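Local coordinates for protein aromatic-amino-acid aminotransferase (Burkholderia pseudomallei, PDB 4F4E) that is a homodimeric pyridoxal 5'-phosphate enzyme that probably transfers amino groups from aromatic amino acids such as tyrosine to 2-oxoglutarate, at residues A379-L384 with I390-T395; E41-N44 with T50-N53. All blocks are in the same frame, centred on the assembly; numbering follows the deposited sequence.

Contact 1. Residues A379-L384 with I390-T395; sequences AQVDRL and IYAVST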
loop_
_atom_site.group_PDB
_atom_site.type_symbol
_atom_site.label_atom_id
_atom_site.label_comp_id
_atom_site.label_asym_id
_atom_site.label_seq_id
_atom_site.Cartn_x
_atom_site.Cartn_y
_atom_site.Cartn_z
ATOM N N ALA A 379 1.640 37.004 10.165
ATOM C CA ALA A 379 2.317 38.217 9.671
ATOM C C ALA A 379 3.828 38.110 9.832
ATOM O O ALA A 379 4.571 38.486 8.931
ATOM C CB ALA A 379 1.811 39.436 10.391
ATOM N N GLN A 380 4.272 37.638 10.999
ATOM C CA GLN A 380 5.702 37.469 11.253
ATOM C C GLN A 380 6.280 36.382 10.312
ATOM O O GLN A 380 7.390 36.528 9.811
ATOM C CB GLN A 380 5.943 37.141 12.720
ATOM C CG GLN A 380 5.693 38.351 13.625
ATOM C CD GLN A 380 5.525 38.001 15.081
ATOM O OE1 GLN A 380 5.256 36.843 15.432
ATOM N NE2 GLN A 380 5.677 38.995 15.948
ATOM N N VAL A 381 5.536 35.294 10.108
ATOM C CA VAL A 381 5.964 34.224 9.173
ATOM C C VAL A 381 6.126 34.799 7.749
ATOM O O VAL A 381 7.101 34.492 7.049
ATOM C CB VAL A 381 4.985 33.044 9.206
ATOM C CG1 VAL A 381 5.226 32.089 8.038
ATOM C CG2 VAL A 381 5.070 32.351 10.567
ATOM N N ASP A 382 5.195 35.663 7.331
ATOM C CA ASP A 382 5.278 36.275 6.002
ATOM C C ASP A 382 6.554 37.165 5.908
ATOM O O ASP A 382 7.264 37.151 4.918
ATOM C CB ASP A 382 4.066 37.175 5.712
ATOM C CG ASP A 382 2.773 36.416 5.489
ATOM O OD1 ASP A 382 2.798 35.274 4.979
ATOM O OD2 ASP A 382 1.713 37.019 5.798
ATOM N N ARG A 383 6.849 37.921 6.955
ATOM C CA ARG A 383 8.036 38.785 6.958
ATOM C C ARG A 383 9.276 37.924 6.928
ATOM O O ARG A 383 10.221 38.234 6.207
ATOM C CB ARG A 383 8.122 39.706 8.181
ATOM C CG ARG A 383 7.147 40.876 8.157
ATOM C CD ARG A 383 7.629 42.066 8.974
ATOM N NE ARG A 383 7.807 41.809 10.408
ATOM C CZ ARG A 383 6.809 41.661 11.299
ATOM N NH1 ARG A 383 5.512 41.690 10.948
ATOM N NH2 ARG A 383 7.099 41.446 12.569
ATOM N N LEU A 384 9.281 36.850 7.710
ATOM C CA LEU A 384 10.451 35.972 7.793
ATOM C C LEU A 384 10.754 35.413 6.405
ATOM O O LEU A 384 11.911 35.225 6.049
ATOM C CB LEU A 384 10.195 34.866 8.827
ATOM C CG LEU A 384 11.272 33.886 9.257
ATOM C CD1 LEU A 384 12.391 34.655 9.992
ATOM C CD2 LEU A 384 10.674 32.765 10.139
ATOM N N ILE A 390 13.444 32.596 4.858
ATOM C CA ILE A 390 13.262 31.519 5.818
ATOM C C ILE A 390 11.775 31.193 5.887
ATOM O O ILE A 390 10.954 32.079 6.212
ATOM C CB ILE A 390 13.768 31.904 7.217
ATOM C CG1 ILE A 390 15.248 32.414 7.196
ATOM C CG2 ILE A 390 13.533 30.751 8.194
ATOM C CD1 ILE A 390 16.368 31.473 6.795
ATOM N N TYR A 391 11.429 29.946 5.539
ATOM C CA TYR A 391 10.061 29.539 5.292
ATOM C C TYR A 391 9.514 28.692 6.451
ATOM O O TYR A 391 9.908 27.537 6.608
ATOM C CB TYR A 391 9.993 28.731 3.976
ATOM C CG TYR A 391 10.145 29.596 2.740
ATOM C CD1 TYR A 391 11.374 30.189 2.431
ATOM C CD2 TYR A 391 9.061 29.867 1.912
ATOM C CE1 TYR A 391 11.517 30.970 1.320
ATOM C CE2 TYR A 391 9.200 30.638 0.789
ATOM C CZ TYR A 391 10.432 31.213 0.512
ATOM O OH TYR A 391 10.567 32.031 -0.555
ATOM N N ALA A 392 8.681 29.303 7.282
ATOM C CA ALA A 392 7.906 28.591 8.315
ATOM C C ALA A 392 6.471 28.492 7.818
ATOM O O ALA A 392 6.079 29.153 6.832
ATOM C CB ALA A 392 7.971 29.344 9.624
ATOM N N VAL A 393 5.683 27.619 8.461
ATOM C CA VAL A 393 4.275 27.418 8.107
ATOM C C VAL A 393 3.466 28.598 8.707
ATOM O O VAL A 393 3.839 29.188 9.716
ATOM C CB VAL A 393 3.797 26.049 8.636
ATOM C CG1 VAL A 393 2.377 25.733 8.191
ATOM C CG2 VAL A 393 4.793 24.965 8.244
ATOM N N SER A 394 2.365 28.966 8.077
ATOM C CA SER A 394 1.564 30.099 8.525
ATOM C C SER A 394 1.058 30.015 9.971
ATOM O O SER A 394 0.759 31.038 10.606
ATOM C CB SER A 394 0.390 30.258 7.569
ATOM O OG SER A 394 -0.550 29.221 7.805
ATOM N N THR A 395 0.976 28.779 10.480
ATOM C CA THR A 395 0.665 28.471 11.877
ATOM C C THR A 395 1.786 28.727 12.873
ATOM O O THR A 395 1.564 28.650 14.059
ATOM C CB THR A 395 0.334 26.959 12.010
ATOM O OG1 THR A 395 1.439 26.194 11.495
ATOM C CG2 THR A 395 -0.939 26.627 11.271
HETATM O O HOH W 1 8.377 32.158 6.956
#
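L384, one turn before the end of helix 378-388, meets I390 at the start of the short strand that follows, their CA atoms 5.6 Å apart, and from there 390-395 runs back beside the helix as far as V381. The direct backbone bond between the segments goes from I390 N to L384 O over 3.3 Å; it is long, and the donor stands 37° out of the carbonyl plane. A water takes over further along: it donates to V381 O and I390 O, both at 2.7 Å, and accepts from A392 N. One molecule thus bridges three backbone atoms of a buried seam. Beside it, the leucine sets its CG 3.8 Å from I390 CB, with its CD2 touching I390 CG2. Both residues are branched and apolar, which suits a buried place; I390 meets the leucine through CB and CG2, while the end of its side chain leads away from the helix. V381 points toward 390-395. Its CG1 stands opposite the backbone N (chi1 167°) and reaches A392, 3.3 Å from A392 O and 4.2 Å from A392 CB, while CG2 rests 3.5 Å from V393 O. The valine therefore packs largely on peptide carbonyls, and A392, with a single methyl turned toward the helix, lets the backbone come that close. Y391 turns its side chain the other way; it packs against L39 and A42 of helix 35-45, and its hydroxyl bonds to D46 just beyond that helix. L384 also lies against A414 and V418 of the C-terminal helix 408-419, and the backbone of Y391 pairs with V52 and L54, joining this helix-turn-strand unit to the parallel strand 52-53.

Contact 2. Residues E41-N44 with T50-N53; sequences EAFN and TKVN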
loop_
_atom_site.group_PDB
_atom_site.type_symbol
_atom_site.label_atom_id
_atom_site.label_comp_id
_atom_site.label_asym_id
_atom_site.label_seq_id
_atom_site.Cartn_x
_atom_site.Cartn_y
_atom_site.Cartn_z
ATOM N N GLU A 41 5.956 25.844 -3.344
ATOM C CA GLU A 41 6.012 26.553 -4.625
ATOM C C GLU A 41 6.807 27.861 -4.436
ATOM O O GLU A 41 7.752 28.116 -5.198
ATOM C CB GLU A 41 4.600 26.797 -5.222
ATOM N N ALA A 42 6.441 28.670 -3.440
ATOM C CA ALA A 42 7.168 29.908 -3.175
ATOM C C ALA A 42 8.646 29.606 -2.858
ATOM O O ALA A 42 9.544 30.257 -3.386
ATOM C CB ALA A 42 6.522 30.706 -2.048
ATOM N N PHE A 43 8.907 28.617 -2.012
ATOM C CA PHE A 43 10.302 28.291 -1.678
ATOM C C PHE A 43 11.090 27.983 -2.949
ATOM O O PHE A 43 12.215 28.454 -3.142
ATOM C CB PHE A 43 10.374 27.100 -0.735
ATOM C CG PHE A 43 11.760 26.686 -0.392
ATOM C CD1 PHE A 43 12.500 27.412 0.538
ATOM C CD2 PHE A 43 12.328 25.569 -0.966
ATOM C CE1 PHE A 43 13.790 27.025 0.850
ATOM C CE2 PHE A 43 13.632 25.181 -0.666
ATOM C CZ PHE A 43 14.358 25.896 0.269
ATOM N N ASN A 44 10.494 27.167 -3.805
ATOM C CA ASN A 44 11.166 26.738 -5.033
ATOM C C ASN A 44 11.407 27.864 -6.015
ATOM O O ASN A 44 12.469 27.925 -6.633
ATOM C CB ASN A 44 10.388 25.585 -5.702
ATOM C CG ASN A 44 10.560 24.266 -4.970
ATOM O OD1 ASN A 44 11.569 24.020 -4.311
ATOM N ND2 ASN A 44 9.570 23.398 -5.098
ATOM N N THR A 50 20.603 31.348 -0.531
ATOM C CA THR A 50 20.456 31.008 0.858
ATOM C C THR A 50 18.976 31.216 1.199
ATOM O O THR A 50 18.461 32.346 1.336
ATOM C CB THR A 50 21.365 31.861 1.743
ATOM O OG1 THR A 50 20.914 33.209 1.709
ATOM C CG2 THR A 50 22.780 31.776 1.244
ATOM N N LYS A 51 18.254 30.133 1.102
ATOM C CA LYS A 51 16.909 30.057 1.676
ATOM C C LYS A 51 16.801 28.810 2.528
ATOM O O LYS A 51 17.555 27.871 2.312
ATOM C CB LYS A 51 15.920 29.996 0.532
ATOM C CG LYS A 51 16.237 28.934 -0.515
ATOM C CD LYS A 51 15.326 29.080 -1.729
ATOM C CE LYS A 51 15.622 27.990 -2.764
ATOM N NZ LYS A 51 14.703 28.183 -3.919
ATOM N N VAL A 52 15.888 28.792 3.499
ATOM C CA VAL A 52 15.757 27.666 4.427
ATOM C C VAL A 52 14.308 27.275 4.483
ATOM O O VAL A 52 13.428 28.137 4.727
ATOM C CB VAL A 52 16.242 28.029 5.869
ATOM C CG1 VAL A 52 16.055 26.862 6.818
ATOM C CG2 VAL A 52 17.702 28.465 5.853
ATOM N N ASN A 53 14.050 25.992 4.201
ATOM C CA ASN A 53 12.705 25.458 4.305
ATOM C C ASN A 53 12.467 24.781 5.684
ATOM O O ASN A 53 12.861 23.655 5.927
ATOM C CB ASN A 53 12.374 24.493 3.153
ATOM C CG ASN A 53 10.886 24.156 3.077
ATOM O OD1 ASN A 53 10.106 24.474 3.943
ATOM N ND2 ASN A 53 10.491 23.545 1.974
#
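F43 and K51 are brought together by two different first torsions: the phenylalanine carries CG opposite its backbone N (chi1 178°), sending the ring out from the helix toward 50-53, whereas K51 has CG between its backbone N and carbonyl carbon (chi1 51°) and is fully extended beyond it. The lysine chain thereby passes obliquely over one ring face. Its CG comes within 3.4 Å of F43 CE1, and CD makes a CH-pi contact 4.0 Å from the ring centroid. NZ stands almost on the ring normal, 4.6 Å from the centroid, in a cation-pi interaction, and also donates to F43 O at 2.6 Å. A long aliphatic chain with a charged end suits this place, since one residue can cover the ring and still reach F43 O in the last turn of helix 35-45 and D46 O just past it. K51 lies just before strand 52-53, which pairs in parallel with 390-391, an arrangement consistent with the small domain of a class I aminotransferase. On the opposite face, N53 lays its CB over the ring centre, 3.8 Å from the centroid, with its amide plane turned 39° from the ring. The amide oxygen of N53 bonds to the backbone N of G55, which helps fix the rotation of the amide, while Y391 meets F43 edge-to-face.

Overall arrangement
The two contacts lie on the same side of the chain's centre, about 12 Å apart between their own centres, and follow one another in sequence: contact 2 closes near the N-terminal end, contact 1 opens over 300 residues later. Each joins a helix to the short strand that follows it, 35-45 to 52-53 and 378-388 to 390-391. Those strands are parallel neighbours in a two-stranded sheet separate from the large mixed sheet, so the two helix-strand units share one small sheet. The N-terminal part of the chain is thereby tied to the C-terminal part, consistent with the small domain of class I aminotransferases, which is assembled from both chain ends.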